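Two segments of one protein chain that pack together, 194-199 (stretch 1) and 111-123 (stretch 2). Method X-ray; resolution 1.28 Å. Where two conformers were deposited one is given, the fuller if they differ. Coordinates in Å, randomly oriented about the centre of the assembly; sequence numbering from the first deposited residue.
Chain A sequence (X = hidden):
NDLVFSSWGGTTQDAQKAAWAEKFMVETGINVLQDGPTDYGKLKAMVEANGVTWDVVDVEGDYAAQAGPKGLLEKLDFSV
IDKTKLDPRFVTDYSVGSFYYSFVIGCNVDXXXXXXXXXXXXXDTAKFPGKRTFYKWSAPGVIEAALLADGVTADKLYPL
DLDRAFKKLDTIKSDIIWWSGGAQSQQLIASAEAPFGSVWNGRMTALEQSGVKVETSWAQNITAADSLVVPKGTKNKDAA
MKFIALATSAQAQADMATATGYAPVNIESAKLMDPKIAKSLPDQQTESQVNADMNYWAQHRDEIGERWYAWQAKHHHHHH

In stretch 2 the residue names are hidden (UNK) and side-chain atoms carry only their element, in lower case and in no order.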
ATOM      1  N   ALA A 194      -2.490 -14.802 -14.135  1.00 12.27           N
ATOM      2  CA  ALA A 194      -1.206 -14.849 -13.412  1.00 11.79           C
ATOM      3  C   ALA A 194      -1.596 -15.341 -12.055  1.00 12.87           C
ATOM      4  O   ALA A 194      -2.001 -14.576 -11.182  1.00 12.45           O
ATOM      5  CB  ALA A 194      -0.544 -13.492 -13.347  1.00 12.49           C
ATOM      6  N   PRO A 195      -1.607 -16.674 -11.887  1.00 10.81           N
ATOM      7  CA  PRO A 195      -2.225 -17.261 -10.698  1.00 11.02           C
ATOM      8  C   PRO A 195      -1.507 -17.081  -9.378  1.00 12.05           C
ATOM      9  O   PRO A 195      -2.039 -17.435  -8.328  1.00 12.38           O
ATOM     10  CB  PRO A 195      -2.368 -18.738 -11.065  1.00 13.28           C
ATOM     11  CG  PRO A 195      -1.214 -18.969 -11.991  1.00 15.87           C
ATOM     12  CD  PRO A 195      -1.163 -17.711 -12.837  1.00 12.21           C
ATOM     13  N   PHE A 196      -0.312 -16.505  -9.415  1.00 10.41           N
ATOM     14  CA  PHE A 196       0.391 -16.180  -8.186  1.00  9.85           C
ATOM     15  C   PHE A 196       1.245 -14.953  -8.414  1.00 11.25           C
ATOM     16  O   PHE A 196       1.561 -14.611  -9.551  1.00 10.39           O
ATOM     17  CB  PHE A 196       1.176 -17.375  -7.585  1.00 11.26           C
ATOM     18  CG  PHE A 196       1.919 -18.225  -8.590  1.00 11.04           C
ATOM     19  CD1 PHE A 196       3.012 -17.723  -9.282  1.00 14.45           C
ATOM     20  CD2 PHE A 196       1.523 -19.534  -8.845  1.00 12.79           C
ATOM     21  CE1 PHE A 196       3.696 -18.509 -10.222  1.00 15.23           C
ATOM     22  CE2 PHE A 196       2.233 -20.330  -9.764  1.00 14.97           C
ATOM     23  CZ  PHE A 196       3.308 -19.812 -10.440  1.00 14.03           C
ATOM     24  N   GLY A 197       1.571 -14.271  -7.333  1.00  9.82           N
ATOM     25  CA  GLY A 197       2.380 -13.082  -7.434  1.00  9.41           C
ATOM     26  C   GLY A 197       2.479 -12.373  -6.118  1.00  9.46           C
ATOM     27  O   GLY A 197       1.936 -12.834  -5.106  1.00  9.80           O
ATOM     28  N   SER A 198       3.177 -11.247  -6.166  1.00  8.81           N
ATOM     29  CA  SER A 198       3.371 -10.387  -4.990  1.00  8.22           C
ATOM     30  C   SER A 198       2.287  -9.320  -4.992  1.00  9.40           C
ATOM     31  O   SER A 198       2.255  -8.488  -5.903  1.00  8.75           O
ATOM     32  CB  SER A 198       4.734  -9.740  -5.033  1.00  9.49           C
ATOM     33  OG  SER A 198       4.807  -8.870  -3.911  1.00 10.11           O
ATOM     34  N   VAL A 199       1.391  -9.364  -4.022  1.00  7.98           N
ATOM     35  CA  VAL A 199       0.204  -8.527  -4.013  1.00  8.27           C
ATOM     36  C   VAL A 199      -0.020  -7.900  -2.654  1.00  9.46           C
ATOM     37  O   VAL A 199       0.505  -8.369  -1.635  1.00  9.16           O
ATOM     38  CB  VAL A 199      -1.057  -9.376  -4.400  1.00 10.09           C
ATOM     39  CG1 VAL A 199      -0.920  -9.917  -5.831  1.00 10.67           C
ATOM     40  CG2 VAL A 199      -1.236 -10.545  -3.435  1.00 10.84           C
ATOM     41  N   UNK A 111      -5.807 -23.547  -9.342  1.00 16.32           N
ATOM     42  CA  UNK A 111      -5.446 -23.394 -10.749  0.50 15.13           C
ATOM     43  C   UNK A 111      -4.010 -23.790 -11.061  1.00 18.49           C
ATOM     44  O   UNK A 111      -3.596 -23.753 -12.223  1.00 20.04           O
ATOM     45  o   UNK A 111      -4.758 -21.107 -10.525  0.50 15.69           O
ATOM     46  c   UNK A 111      -5.679 -21.953 -11.190  0.50 16.11           C
ATOM     47  N   UNK A 112      -3.222 -24.104 -10.018  1.00 16.45           N
ATOM     48  CA  UNK A 112      -1.823 -24.433 -10.207  1.00 16.14           C
ATOM     49  C   UNK A 112      -1.483 -25.760  -9.538  1.00 16.85           C
ATOM     50  O   UNK A 112      -2.148 -26.155  -8.575  1.00 16.16           O
ATOM     51  c   UNK A 112      -0.883 -23.300  -9.698  1.00 17.83           C
ATOM     52  c   UNK A 112      -1.046 -22.032 -10.528  1.00 18.79           C
ATOM     53  c   UNK A 112      -1.085 -23.010  -8.213  1.00 16.86           C
ATOM     54  N   UNK A 113      -0.378 -26.370  -9.968  1.00 17.75           N
ATOM     55  CA  UNK A 113       0.085 -27.606  -9.354  1.00 18.45           C
ATOM     56  C   UNK A 113       0.518 -27.325  -7.910  1.00 19.97           C
ATOM     57  O   UNK A 113       0.194 -28.087  -7.003  1.00 19.57           O
ATOM     58  o   UNK A 113       1.713 -29.319  -9.454  1.00 28.10           O
ATOM     59  c   UNK A 113       1.257 -28.171 -10.145  1.00 22.57           C
ATOM     60  N   UNK A 114       1.210 -26.189  -7.688  1.00 16.18           N
ATOM     61  CA  UNK A 114       1.681 -25.858  -6.342  1.00 14.73           C
ATOM     62  C   UNK A 114       1.788 -24.344  -6.191  1.00 13.88           C
ATOM     63  O   UNK A 114       2.284 -23.676  -7.113  1.00 15.21           O
ATOM     64  c   UNK A 114       3.058 -26.481  -6.111  1.00 16.29           C
ATOM     65  N   UNK A 115       1.390 -23.836  -5.020  1.00 13.41           N
ATOM     66  CA  UNK A 115       1.581 -22.398  -4.758  1.00 12.25           C
ATOM     67  C   UNK A 115       3.003 -22.143  -4.309  1.00 13.98           C
ATOM     68  O   UNK A 115       3.473 -22.799  -3.375  1.00 13.79           O
ATOM     69  s   UNK A 115      -1.078 -21.848  -4.196  1.00 14.57           S
ATOM     70  c   UNK A 115       0.638 -21.919  -3.676  1.00 12.11           C
ATOM     71  N   UNK A 116       3.657 -21.113  -4.852  1.00 11.79           N
ATOM     72  CA  UNK A 116       4.965 -20.714  -4.318  1.00 11.73           C
ATOM     73  C   UNK A 116       4.782 -20.233  -2.874  1.00 12.44           C
ATOM     74  O   UNK A 116       3.806 -19.526  -2.560  1.00 12.29           O
ATOM     75  c   UNK A 116       3.247 -20.292  -6.004  1.00 13.93           C
ATOM     76  c   UNK A 116       4.551 -19.647  -6.446  1.00 18.74           C
ATOM     77  c   UNK A 116       5.382 -19.544  -5.217  1.00 13.16           C
ATOM     78  N   UNK A 117       5.693 -20.650  -1.984  1.00 10.79           N
ATOM     79  CA  UNK A 117       5.624 -20.301  -0.589  1.00 10.28           C
ATOM     80  C   UNK A 117       6.614 -19.166  -0.315  1.00 12.03           C
ATOM     81  O   UNK A 117       6.324 -18.283   0.513  1.00 12.33           O
ATOM     82  c   UNK A 117       5.766 -21.343   1.757  1.00 15.19           C
ATOM     83  c   UNK A 117       6.139 -22.579   2.581  1.00 19.58           C
ATOM     84  c   UNK A 117       5.998 -21.538   0.261  1.00 13.22           C
ATOM     85  n   UNK A 117       8.617 -22.371   2.431  1.00 48.10           N
ATOM     86  c   UNK A 117       7.432 -23.212   2.136  1.00 35.00           C
ATOM     87  N   UNK A 118       7.790 -19.212  -0.941  1.00 10.36           N
ATOM     88  CA  UNK A 118       8.837 -18.233  -0.711  1.00  9.62           C
ATOM     89  C   UNK A 118       9.063 -17.327  -1.906  1.00 10.63           C
ATOM     90  O   UNK A 118       8.639 -17.646  -3.019  1.00 10.49           O
ATOM     91  o   UNK A 118      10.533 -19.659  -1.528  1.00 11.47           O
ATOM     92  c   UNK A 118      10.127 -18.961  -0.362  1.00 10.94           C
ATOM     93  N   UNK A 119       9.823 -16.224  -1.698  1.00  9.42           N
ATOM     94  CA  UNK A 119      10.181 -15.381  -2.835  1.00  9.84           C
ATOM     95  C   UNK A 119      11.038 -16.199  -3.798  1.00 10.29           C
ATOM     96  O   UNK A 119      10.873 -16.093  -5.011  1.00 10.73           O
ATOM     97  c   UNK A 119       6.448 -11.183  -1.933  1.00 11.06           C
ATOM     98  c   UNK A 119       8.071 -12.592  -3.069  1.00 10.30           C
ATOM     99  c   UNK A 119       6.864 -11.898  -3.058  1.00 10.54           C
ATOM    100  c   UNK A 119       7.204 -11.147  -0.784  1.00  9.63           C
ATOM    101  n   UNK A 119       9.354 -12.032   0.220  1.00  9.03           N
ATOM    102  c   UNK A 119      10.119 -13.192  -1.552  1.00  9.27           C
ATOM    103  c   UNK A 119      10.360 -12.849  -0.252  1.00 10.24           C
ATOM    104  c   UNK A 119       8.399 -11.889  -0.770  1.00  9.17           C
ATOM    105  c   UNK A 119       8.860 -12.590  -1.908  1.00  8.76           C
ATOM    106  c   UNK A 119      10.934 -14.110  -2.388  1.00  9.12           C
ATOM    107  N   UNK A 120      11.920 -17.074  -3.239  1.00 10.36           N
ATOM    108  CA  UNK A 120      12.708 -17.939  -4.128  1.00 10.35           C
ATOM    109  C   UNK A 120      11.795 -18.800  -5.007  1.00 11.21           C
ATOM    110  O   UNK A 120      12.043 -18.889  -6.216  1.00 12.06           O
ATOM    111  c   UNK A 120      13.621 -18.841  -3.298  1.00 12.56           C
ATOM    112  N   UNK A 121      10.722 -19.372  -4.442  1.00 10.32           N
ATOM    113  CA  UNK A 121       9.791 -20.162  -5.250  1.00 10.67           C
ATOM    114  C   UNK A 121       9.160 -19.314  -6.350  1.00 12.44           C
ATOM    115  O   UNK A 121       9.028 -19.749  -7.503  1.00 12.18           O
ATOM    116  o   UNK A 121      10.139 -22.328  -3.419  1.00 13.08           O
ATOM    117  c   UNK A 121       8.653 -20.718  -4.388  1.00 11.20           C
ATOM    118  o   UNK A 121       8.256 -21.869  -2.357  1.00 12.52           O
ATOM    119  c   UNK A 121       9.041 -21.710  -3.304  1.00 11.74           C
ATOM    120  N   UNK A 122       8.749 -18.068  -5.973  1.00 11.11           N
ATOM    121  CA  UNK A 122       8.070 -17.212  -6.944  1.00 10.69           C
ATOM    122  C   UNK A 122       8.994 -16.865  -8.104  1.00 11.62           C
ATOM    123  O   UNK A 122       8.513 -16.623  -9.224  1.00 11.77           O
ATOM    124  c   UNK A 122       6.724 -15.002  -7.040  1.00 12.32           C
ATOM    125  c   UNK A 122       5.454 -15.699  -7.565  1.00 12.73           C
ATOM    126  c   UNK A 122       6.359 -13.783  -6.262  1.00 11.95           C
ATOM    127  c   UNK A 122       7.585 -15.938  -6.213  1.00 10.69           C
ATOM    128  N   UNK A 123      10.301 -16.884  -7.881  1.00 11.28           N
ATOM    129  CA  UNK A 123      11.279 -16.609  -8.917  1.00 11.23           C
ATOM    130  C   UNK A 123      11.773 -17.892  -9.620  1.00 13.90           C
ATOM    131  O   UNK A 123      12.659 -17.793 -10.456  1.00 15.02           O
ATOM    132  c   UNK A 123      10.994 -12.450  -7.190  1.00 12.38           C
ATOM    133  c   UNK A 123      12.448 -15.780  -8.358  1.00 12.14           C
ATOM    134  c   UNK A 123      11.520 -11.576  -8.114  1.00 11.46           C
ATOM    135  c   UNK A 123      11.298 -13.814  -7.269  1.00 11.75           C
ATOM    136  c   UNK A 123      12.660 -13.403  -9.182  1.00 13.65           C
ATOM    137  c   UNK A 123      12.340 -12.041  -9.120  1.00 13.64           C
ATOM    138  c   UNK A 123      12.124 -14.301  -8.269  1.00 11.71           C
TER

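Position 111 carries one carbon and then one oxygen, which lies against Pro-195, the pattern of serine. Ser-111 points toward stretch 1, and its OG lies 3.4 Å from Pro-195 CB; no hydrogen bond crosses here, the hydroxyl being satisfied elsewhere in the structure.

At 112 a single carbon bears two more, a beta-branched fork that touches Pro-195 and Phe-196: Val-112. Its CG1 sits 3.4 Å from Pro-195 CG and 3.8 Å from Phe-196 CE2, so one methyl serves two apolar neighbours.

Position 113 again has a carbon and an oxygen, out of reach of stretch 1: Ser-113. Position 114 has one carbon, pointing away, and is Ala-114; what it offers is backbone, its O being 4.3 Å from Phe-196 CE2. A carbon followed by sulfur, with no contact to stretch 1, marks 115 as Cys-115. It points sideways and is bonded covalently to a group elsewhere in the structure.

At 116 three carbons, lying over one face of the Phe-196 ring, close a ring onto the backbone N, which only proline does. In Pro-116 the CD is 3.4 Å from Phe-196 CD2, and the CG stands 3.7 Å from the ring centroid, 11° off the normal, a CH-pi contact.

Position 117, four carbons in a row ending in nitrogen, exposed and out of reach, is Lys-117. Position 118, one carbon and one oxygen, also out of reach, is Ser-118, the N-cap of the helix that follows.

Position 119 has one carbon leading to fused five- and six-membered rings holding eight carbons and a nitrogen, and a ring carbon meets Ser-198: Trp-119. Its CB points sideways, yet the indole reaches in, bringing CH2 to 3.5 Å from Ser-198 OG.

The lone carbon of 120, exposed and far from stretch 1, gives Ala-120. At 121 two carbons, the second carrying two oxygens, stay out of reach and fit aspartate. Asp-121 OD2 accepts from Lys-117 N (2.9 Å) and Ser-118 N (3.0 Å), while Asp-121 N gives the capping bond to Ser-118 OG (2.9 Å).

At 122 four carbons, forked at the second, reach Phe-196 and Gly-197: this is Leu-122. From a sideways CB its end comes nearer, with CD1 3.6 Å from Phe-196 CD1 and 4.0 Å from Gly-197 CA. Position 123, one carbon and a six-carbon ring, just past the helix and out of reach, is Phe-123.

The contact works by apolar packing, without a hydrogen bond across it. Phe-196 gives up the largest area, touching Val-112, Pro-116 and Leu-122, while polar bonds within stretch 2 tie down the helix start that carries Trp-119 and Leu-122.

Stretch 2 (111-123) SVSACPKSWADLF
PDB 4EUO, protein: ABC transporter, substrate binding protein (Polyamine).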